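3-deoxy-manno-octulosonate cytidylyltransferase (Escherichia coli, PDB 1H7E) couples the eight-carbon sugar KDO to CMP, using CTP and releasing diphosphate, probably to activate it for lipopolysaccharide synthesis. Local coordinates at residues 29-40 against 97-108. Residues are numbered along the deposited sequence; the frame is centred on the assembly and turned at random.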
ATOM      1  N   MET A  29      12.268  11.332 -31.826  1.00 29.09           N
ATOM      2  CA  MET A  29      12.186  11.256 -30.375  1.00 28.41           C
ATOM      3  C   MET A  29      13.002  10.099 -29.798  1.00 24.89           C
ATOM      4  O   MET A  29      13.733  10.280 -28.807  1.00 24.69           O
ATOM      5  CB  MET A  29      10.736  11.172 -29.905  1.00 30.20           C
ATOM      6  CG  MET A  29      10.620  11.051 -28.388  1.00 34.05           C
ATOM      7  SD  MET A  29       8.958  11.319 -27.801  1.00 41.38           S
ATOM      8  CE  MET A  29       8.118   9.897 -28.551  1.00 41.86           C
ATOM      9  N   ILE A  30      12.905   8.935 -30.445  1.00 22.49           N
ATOM     10  CA  ILE A  30      13.637   7.739 -30.010  1.00 23.07           C
ATOM     11  C   ILE A  30      15.169   7.987 -29.952  1.00 21.28           C
ATOM     12  O   ILE A  30      15.862   7.457 -29.063  1.00 22.63           O
ATOM     13  CB  ILE A  30      13.250   6.500 -30.882  1.00 22.51           C
ATOM     14  CG1 ILE A  30      13.692   5.197 -30.216  1.00 28.02           C
ATOM     15  CG2 ILE A  30      13.847   6.600 -32.256  1.00 26.34           C
ATOM     16  CD1 ILE A  30      13.028   4.936 -28.878  1.00 31.38           C
ATOM     17  N   GLN A  31      15.679   8.870 -30.818  1.00 18.27           N
ATOM     18  CA  GLN A  31      17.111   9.170 -30.800  1.00 19.41           C
ATOM     19  C   GLN A  31      17.534   9.963 -29.550  1.00 17.89           C
ATOM     20  O   GLN A  31      18.597   9.697 -28.967  1.00 19.80           O
ATOM     21  CB  GLN A  31      17.543   9.896 -32.073  1.00 19.22           C
ATOM     22  CG  GLN A  31      19.067  10.172 -32.105  1.00 20.80           C
ATOM     23  CD  GLN A  31      19.541  10.718 -33.445  1.00 21.37           C
ATOM     24  OE1 GLN A  31      18.849  10.596 -34.452  1.00 21.27           O
ATOM     25  NE2 GLN A  31      20.706  11.335 -33.454  1.00 18.28           N
ATOM     26  N   HIS A  32      16.692  10.909 -29.122  1.00 18.81           N
ATOM     27  CA  HIS A  32      16.977  11.716 -27.930  1.00 18.57           C
ATOM     28  C   HIS A  32      17.067  10.831 -26.692  1.00 19.26           C
ATOM     29  O   HIS A  32      17.952  11.017 -25.841  1.00 19.78           O
ATOM     30  CB  HIS A  32      15.880  12.764 -27.708  1.00 22.11           C
ATOM     31  CG  HIS A  32      15.924  13.895 -28.680  1.00 21.92           C
ATOM     32  ND1 HIS A  32      16.851  14.914 -28.593  1.00 22.63           N
ATOM     33  CD2 HIS A  32      15.165  14.164 -29.769  1.00 19.62           C
ATOM     34  CE1 HIS A  32      16.659  15.762 -29.589  1.00 21.90           C
ATOM     35  NE2 HIS A  32      15.643  15.331 -30.314  1.00 21.13           N
ATOM     36  N   VAL A  33      16.151   9.863 -26.600  1.00 17.46           N
ATOM     37  CA  VAL A  33      16.151   8.944 -25.466  1.00 18.97           C
ATOM     38  C   VAL A  33      17.400   8.075 -25.503  1.00 18.13           C
ATOM     39  O   VAL A  33      18.066   7.864 -24.479  1.00 20.16           O
ATOM     40  CB  VAL A  33      14.887   8.043 -25.450  1.00 17.75           C
ATOM     41  CG1 VAL A  33      14.952   7.066 -24.260  1.00 14.77           C
ATOM     42  CG2 VAL A  33      13.635   8.911 -25.350  1.00 17.63           C
ATOM     43  N   TYR A  34      17.721   7.587 -26.702  1.00 20.21           N
ATOM     44  CA  TYR A  34      18.898   6.749 -26.895  1.00 20.09           C
ATOM     45  C   TYR A  34      20.153   7.519 -26.508  1.00 16.89           C
ATOM     46  O   TYR A  34      20.990   7.009 -25.762  1.00 19.43           O
ATOM     47  CB  TYR A  34      18.986   6.268 -28.361  1.00 22.47           C
ATOM     48  CG  TYR A  34      19.919   5.076 -28.561  1.00 24.20           C
ATOM     49  CD1 TYR A  34      21.299   5.250 -28.692  1.00 25.58           C
ATOM     50  CD2 TYR A  34      19.421   3.775 -28.566  1.00 24.06           C
ATOM     51  CE1 TYR A  34      22.161   4.153 -28.812  1.00 24.82           C
ATOM     52  CE2 TYR A  34      20.273   2.676 -28.688  1.00 25.47           C
ATOM     53  CZ  TYR A  34      21.636   2.873 -28.806  1.00 26.65           C
ATOM     54  OH  TYR A  34      22.454   1.771 -28.887  1.00 31.14           O
ATOM     55  N   GLU A  35      20.269   8.752 -27.002  1.00 18.34           N
ATOM     56  CA  GLU A  35      21.432   9.584 -26.699  1.00 19.30           C
ATOM     57  C   GLU A  35      21.582   9.864 -25.207  1.00 22.06           C
ATOM     58  O   GLU A  35      22.696   9.837 -24.689  1.00 20.38           O
ATOM     59  CB  GLU A  35      21.399  10.882 -27.495  1.00 21.70           C
ATOM     60  CG  GLU A  35      21.476  10.665 -29.000  1.00 26.88           C
ATOM     61  CD  GLU A  35      21.618  11.960 -29.781  1.00 30.67           C
ATOM     62  OE1 GLU A  35      21.828  13.021 -29.160  1.00 34.21           O
ATOM     63  OE2 GLU A  35      21.533  11.921 -31.022  1.00 29.63           O
ATOM     64  N   ARG A  36      20.477  10.115 -24.501  1.00 22.15           N
ATOM     65  CA  ARG A  36      20.575  10.335 -23.048  1.00 20.09           C
ATOM     66  C   ARG A  36      20.935   9.050 -22.313  1.00 17.53           C
ATOM     67  O   ARG A  36      21.718   9.073 -21.372  1.00 16.04           O
ATOM     68  CB  ARG A  36      19.293  10.947 -22.492  1.00 23.39           C
ATOM     69  CG  ARG A  36      19.279  12.437 -22.681  1.00 28.81           C
ATOM     70  CD  ARG A  36      17.922  12.930 -23.008  1.00 34.12           C
ATOM     71  NE  ARG A  36      17.961  14.331 -23.412  1.00 41.35           N
ATOM     72  CZ  ARG A  36      17.835  15.368 -22.587  1.00 43.57           C
ATOM     73  NH1 ARG A  36      17.656  15.189 -21.280  1.00 44.50           N
ATOM     74  NH2 ARG A  36      17.865  16.596 -23.083  1.00 45.66           N
ATOM     75  N   ALA A  37      20.410   7.919 -22.788  1.00 16.96           N
ATOM     76  CA  ALA A  37      20.704   6.614 -22.188  1.00 15.29           C
ATOM     77  C   ALA A  37      22.203   6.303 -22.263  1.00 16.88           C
ATOM     78  O   ALA A  37      22.775   5.723 -21.328  1.00 16.60           O
ATOM     79  CB  ALA A  37      19.891   5.524 -22.888  1.00 15.00           C
ATOM     80  N   LEU A  38      22.846   6.730 -23.355  1.00 17.87           N
ATOM     81  CA  LEU A  38      24.280   6.501 -23.529  1.00 20.45           C
ATOM     82  C   LEU A  38      25.129   7.241 -22.512  1.00 23.06           C
ATOM     83  O   LEU A  38      26.257   6.835 -22.251  1.00 26.27           O
ATOM     84  CB  LEU A  38      24.735   6.894 -24.935  1.00 18.70           C
ATOM     85  CG  LEU A  38      24.362   5.899 -26.014  1.00 18.83           C
ATOM     86  CD1 LEU A  38      24.664   6.482 -27.378  1.00 22.84           C
ATOM     87  CD2 LEU A  38      25.123   4.623 -25.773  1.00 17.90           C
ATOM     88  N   GLN A  39      24.579   8.319 -21.945  1.00 24.61           N
ATOM     89  CA  GLN A  39      25.279   9.131 -20.960  1.00 23.74           C
ATOM     90  C   GLN A  39      25.223   8.570 -19.545  1.00 23.65           C
ATOM     91  O   GLN A  39      25.811   9.142 -18.635  1.00 24.50           O
ATOM     92  CB  GLN A  39      24.721  10.552 -20.967  1.00 26.20           C
ATOM     93  CG  GLN A  39      24.801  11.254 -22.321  1.00 35.16           C
ATOM     94  CD  GLN A  39      24.115  12.624 -22.322  1.00 41.81           C
ATOM     95  OE1 GLN A  39      24.066  13.298 -21.294  1.00 45.85           O
ATOM     96  NE2 GLN A  39      23.578  13.034 -23.475  1.00 42.19           N
ATOM     97  N   VAL A  40      24.519   7.457 -19.354  1.00 22.39           N
ATOM     98  CA  VAL A  40      24.398   6.856 -18.025  1.00 19.82           C
ATOM     99  C   VAL A  40      25.612   6.005 -17.722  1.00 21.72           C
ATOM    100  O   VAL A  40      25.875   5.020 -18.403  1.00 22.12           O
ATOM    101  CB  VAL A  40      23.114   5.978 -17.889  1.00 19.32           C
ATOM    102  CG1 VAL A  40      23.003   5.412 -16.488  1.00 13.91           C
ATOM    103  CG2 VAL A  40      21.876   6.790 -18.235  1.00 14.33           C
ATOM    104  N   GLY A  97      10.222   5.022 -24.051  1.00 32.78           N
ATOM    105  CA  GLY A  97      10.660   5.589 -25.310  1.00 33.37           C
ATOM    106  C   GLY A  97      10.034   6.921 -25.658  1.00 38.70           C
ATOM    107  O   GLY A  97      10.369   7.503 -26.698  1.00 39.41           O
ATOM    108  N   ASP A  98       9.149   7.412 -24.788  1.00 38.99           N
ATOM    109  CA  ASP A  98       8.456   8.688 -25.019  1.00 40.66           C
ATOM    110  C   ASP A  98       8.746   9.818 -24.015  1.00 40.22           C
ATOM    111  O   ASP A  98       7.998  10.800 -23.934  1.00 40.37           O
ATOM    112  CB  ASP A  98       6.933   8.473 -25.190  1.00 43.00           C
ATOM    113  CG  ASP A  98       6.262   7.878 -23.944  1.00 48.04           C
ATOM    114  OD1 ASP A  98       6.941   7.626 -22.925  1.00 48.62           O
ATOM    115  OD2 ASP A  98       5.033   7.660 -23.987  1.00 51.64           O
ATOM    116  N   GLU A  99       9.827   9.681 -23.251  1.00 38.52           N
ATOM    117  CA  GLU A  99      10.219  10.718 -22.302  1.00 39.47           C
ATOM    118  C   GLU A  99      11.630  11.165 -22.701  1.00 37.71           C
ATOM    119  O   GLU A  99      12.632  10.752 -22.105  1.00 36.31           O
ATOM    120  CB  GLU A  99      10.193  10.190 -20.863  1.00 44.04           C
ATOM    121  CG  GLU A  99       8.799   9.879 -20.320  1.00 54.49           C
ATOM    122  CD  GLU A  99       8.844   9.264 -18.918  1.00 61.43           C
ATOM    123  OE1 GLU A  99       9.468   9.873 -18.018  1.00 64.07           O
ATOM    124  OE2 GLU A  99       8.270   8.166 -18.713  1.00 64.40           O
ATOM    125  N   PRO A 100      11.723  12.032 -23.722  1.00 36.54           N
ATOM    126  CA  PRO A 100      13.011  12.541 -24.221  1.00 36.01           C
ATOM    127  C   PRO A 100      13.803  13.406 -23.247  1.00 34.92           C
ATOM    128  O   PRO A 100      14.996  13.629 -23.434  1.00 32.22           O
ATOM    129  CB  PRO A 100      12.592  13.351 -25.451  1.00 34.97           C
ATOM    130  CG  PRO A 100      11.270  13.930 -25.020  1.00 34.62           C
ATOM    131  CD  PRO A 100      10.596  12.716 -24.388  1.00 35.19           C
ATOM    132  N   MET A 101      13.142  13.905 -22.210  1.00 36.72           N
ATOM    133  CA  MET A 101      13.816  14.782 -21.260  1.00 41.95           C
ATOM    134  C   MET A 101      14.358  14.100 -20.011  1.00 42.13           C
ATOM    135  O   MET A 101      14.696  14.761 -19.027  1.00 42.37           O
ATOM    136  CB  MET A 101      12.922  15.970 -20.903  1.00 48.12           C
ATOM    137  CG  MET A 101      12.610  16.840 -22.121  1.00 55.38           C
ATOM    138  SD  MET A 101      12.179  18.513 -21.686  1.00 61.35           S
ATOM    139  CE  MET A 101      13.758  19.066 -20.915  1.00 60.88           C
ATOM    140  N   ILE A 102      14.468  12.776 -20.083  1.00 38.41           N
ATOM    141  CA  ILE A 102      14.994  11.955 -19.003  1.00 35.02           C
ATOM    142  C   ILE A 102      16.380  12.473 -18.582  1.00 32.94           C
ATOM    143  O   ILE A 102      17.187  12.846 -19.429  1.00 32.94           O
ATOM    144  CB  ILE A 102      15.092  10.460 -19.482  1.00 38.80           C
ATOM    145  CG1 ILE A 102      15.763   9.587 -18.430  1.00 41.41           C
ATOM    146  CG2 ILE A 102      15.902  10.340 -20.771  1.00 36.40           C
ATOM    147  CD1 ILE A 102      14.976   9.486 -17.164  1.00 50.39           C
ATOM    148  N   ARG A 103      16.627  12.574 -17.278  1.00 29.65           N
ATOM    149  CA  ARG A 103      17.930  13.016 -16.784  1.00 28.63           C
ATOM    150  C   ARG A 103      18.814  11.811 -16.481  1.00 27.11           C
ATOM    151  O   ARG A 103      18.468  10.990 -15.645  1.00 24.65           O
ATOM    152  CB  ARG A 103      17.804  13.831 -15.494  1.00 30.34           C
ATOM    153  CG  ARG A 103      17.181  15.209 -15.643  1.00 34.90           C
ATOM    154  CD  ARG A 103      17.239  15.955 -14.302  1.00 38.11           C
ATOM    155  NE  ARG A 103      16.432  15.281 -13.283  1.00 42.32           N
ATOM    156  CZ  ARG A 103      15.199  15.643 -12.930  1.00 42.90           C
ATOM    157  NH1 ARG A 103      14.606  16.694 -13.495  1.00 42.05           N
ATOM    158  NH2 ARG A 103      14.532  14.901 -12.060  1.00 41.22           N
ATOM    159  N   PRO A 104      19.976  11.700 -17.151  1.00 28.00           N
ATOM    160  CA  PRO A 104      20.904  10.585 -16.932  1.00 24.90           C
ATOM    161  C   PRO A 104      21.231  10.321 -15.464  1.00 23.82           C
ATOM    162  O   PRO A 104      21.387   9.162 -15.055  1.00 19.55           O
ATOM    163  CB  PRO A 104      22.145  11.035 -17.701  1.00 26.37           C
ATOM    164  CG  PRO A 104      21.543  11.710 -18.894  1.00 26.68           C
ATOM    165  CD  PRO A 104      20.422  12.536 -18.286  1.00 25.78           C
ATOM    166  N   ARG A 105      21.331  11.388 -14.674  1.00 22.78           N
ATOM    167  CA  ARG A 105      21.650  11.270 -13.247  1.00 25.94           C
ATOM    168  C   ARG A 105      20.581  10.503 -12.464  1.00 21.14           C
ATOM    169  O   ARG A 105      20.892   9.811 -11.502  1.00 21.61           O
ATOM    170  CB  ARG A 105      21.865  12.663 -12.631  1.00 36.75           C
ATOM    171  CG  ARG A 105      23.295  12.936 -12.088  1.00 51.74           C
ATOM    172  CD  ARG A 105      24.449  12.580 -13.077  1.00 61.61           C
ATOM    173  NE  ARG A 105      24.488  13.401 -14.297  1.00 70.22           N
ATOM    174  CZ  ARG A 105      24.977  12.994 -15.473  1.00 72.24           C
ATOM    175  NH1 ARG A 105      25.480  11.772 -15.611  1.00 73.58           N
ATOM    176  NH2 ARG A 105      24.934  13.799 -16.527  1.00 72.14           N
ATOM    177  N   ASP A 106      19.328  10.603 -12.891  1.00 17.38           N
ATOM    178  CA  ASP A 106      18.241   9.888 -12.211  1.00 19.30           C
ATOM    179  C   ASP A 106      18.346   8.386 -12.434  1.00 18.96           C
ATOM    180  O   ASP A 106      18.019   7.595 -11.540  1.00 14.54           O
ATOM    181  CB  ASP A 106      16.868  10.375 -12.687  1.00 20.78           C
ATOM    182  CG  ASP A 106      16.566  11.799 -12.256  1.00 23.88           C
ATOM    183  OD1 ASP A 106      17.278  12.345 -11.382  1.00 22.33           O
ATOM    184  OD2 ASP A 106      15.604  12.364 -12.809  1.00 27.71           O
ATOM    185  N   VAL A 107      18.753   7.987 -13.639  1.00 17.22           N
ATOM    186  CA  VAL A 107      18.908   6.562 -13.931  1.00 17.08           C
ATOM    187  C   VAL A 107      20.100   6.024 -13.120  1.00 14.94           C
ATOM    188  O   VAL A 107      20.068   4.895 -12.616  1.00 17.21           O
ATOM    189  CB  VAL A 107      19.094   6.302 -15.451  1.00 18.14           C
ATOM    190  CG1 VAL A 107      19.182   4.810 -15.717  1.00 14.27           C
ATOM    191  CG2 VAL A 107      17.946   6.916 -16.232  1.00 18.15           C
ATOM    192  N   GLU A 108      21.141   6.848 -12.968  1.00 16.80           N
ATOM    193  CA  GLU A 108      22.306   6.458 -12.183  1.00 16.20           C
ATOM    194  C   GLU A 108      21.934   6.226 -10.718  1.00 19.77           C
ATOM    195  O   GLU A 108      22.463   5.313 -10.071  1.00 17.26           O
ATOM    196  CB  GLU A 108      23.411   7.511 -12.304  1.00 18.66           C
ATOM    197  CG  GLU A 108      24.132   7.446 -13.641  1.00 25.53           C
ATOM    198  CD  GLU A 108      25.106   8.595 -13.886  1.00 28.73           C
ATOM    199  OE1 GLU A 108      25.461   9.326 -12.935  1.00 30.02           O
ATOM    200  OE2 GLU A 108      25.503   8.768 -15.057  1.00 27.32           O
TER
HETATM  201  O   HOH W   1      16.607  16.956 -19.206  1.00 45.17           O
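Pro100 fits a shallow hollow between successive turns of helix 29-38: CD rests against Met29 SD at 4.0 Å, CB against His32 CB, and CA against Val33 CG2. Met29 bends at its last torsion (chi3 65°), laying CE against Asp98 CA at 3.7 Å. This methyl and Val33 CG2 border Gly97 O, a buried carbonyl without a polar partner. One turn on, Arg36 reaches over the type I turn 99-102. Its NH1 donates in the guanidinium plane to Ile102 O (3.0 Å, 154°), approaching from above the carbonyl plane, and a water joins NH1 to Met101 O. Pro100 O sits above one guanidinium face, displaced toward its rim, near NE but too poorly angled for a hydrogen bond. Pro104 nudges CG up to Arg36 O, 3.6 Å away, and Gln39 slants across the same ring edge through CB and OE1. Val40 crosses Val107 at about a right angle and slides past Glu108, CG1 meeting Glu108 CG at 3.7 Å, while CG2 faces Pro104 O and Val107 CB. In this GT-A-type alpha/beta fold, loop 97-103 follows helix 29-38 and helix 104-116 begins at its C-terminal end; strand 3-8 backs Val33 and Val40, and helix 227-243 touches Pro100 and Arg36.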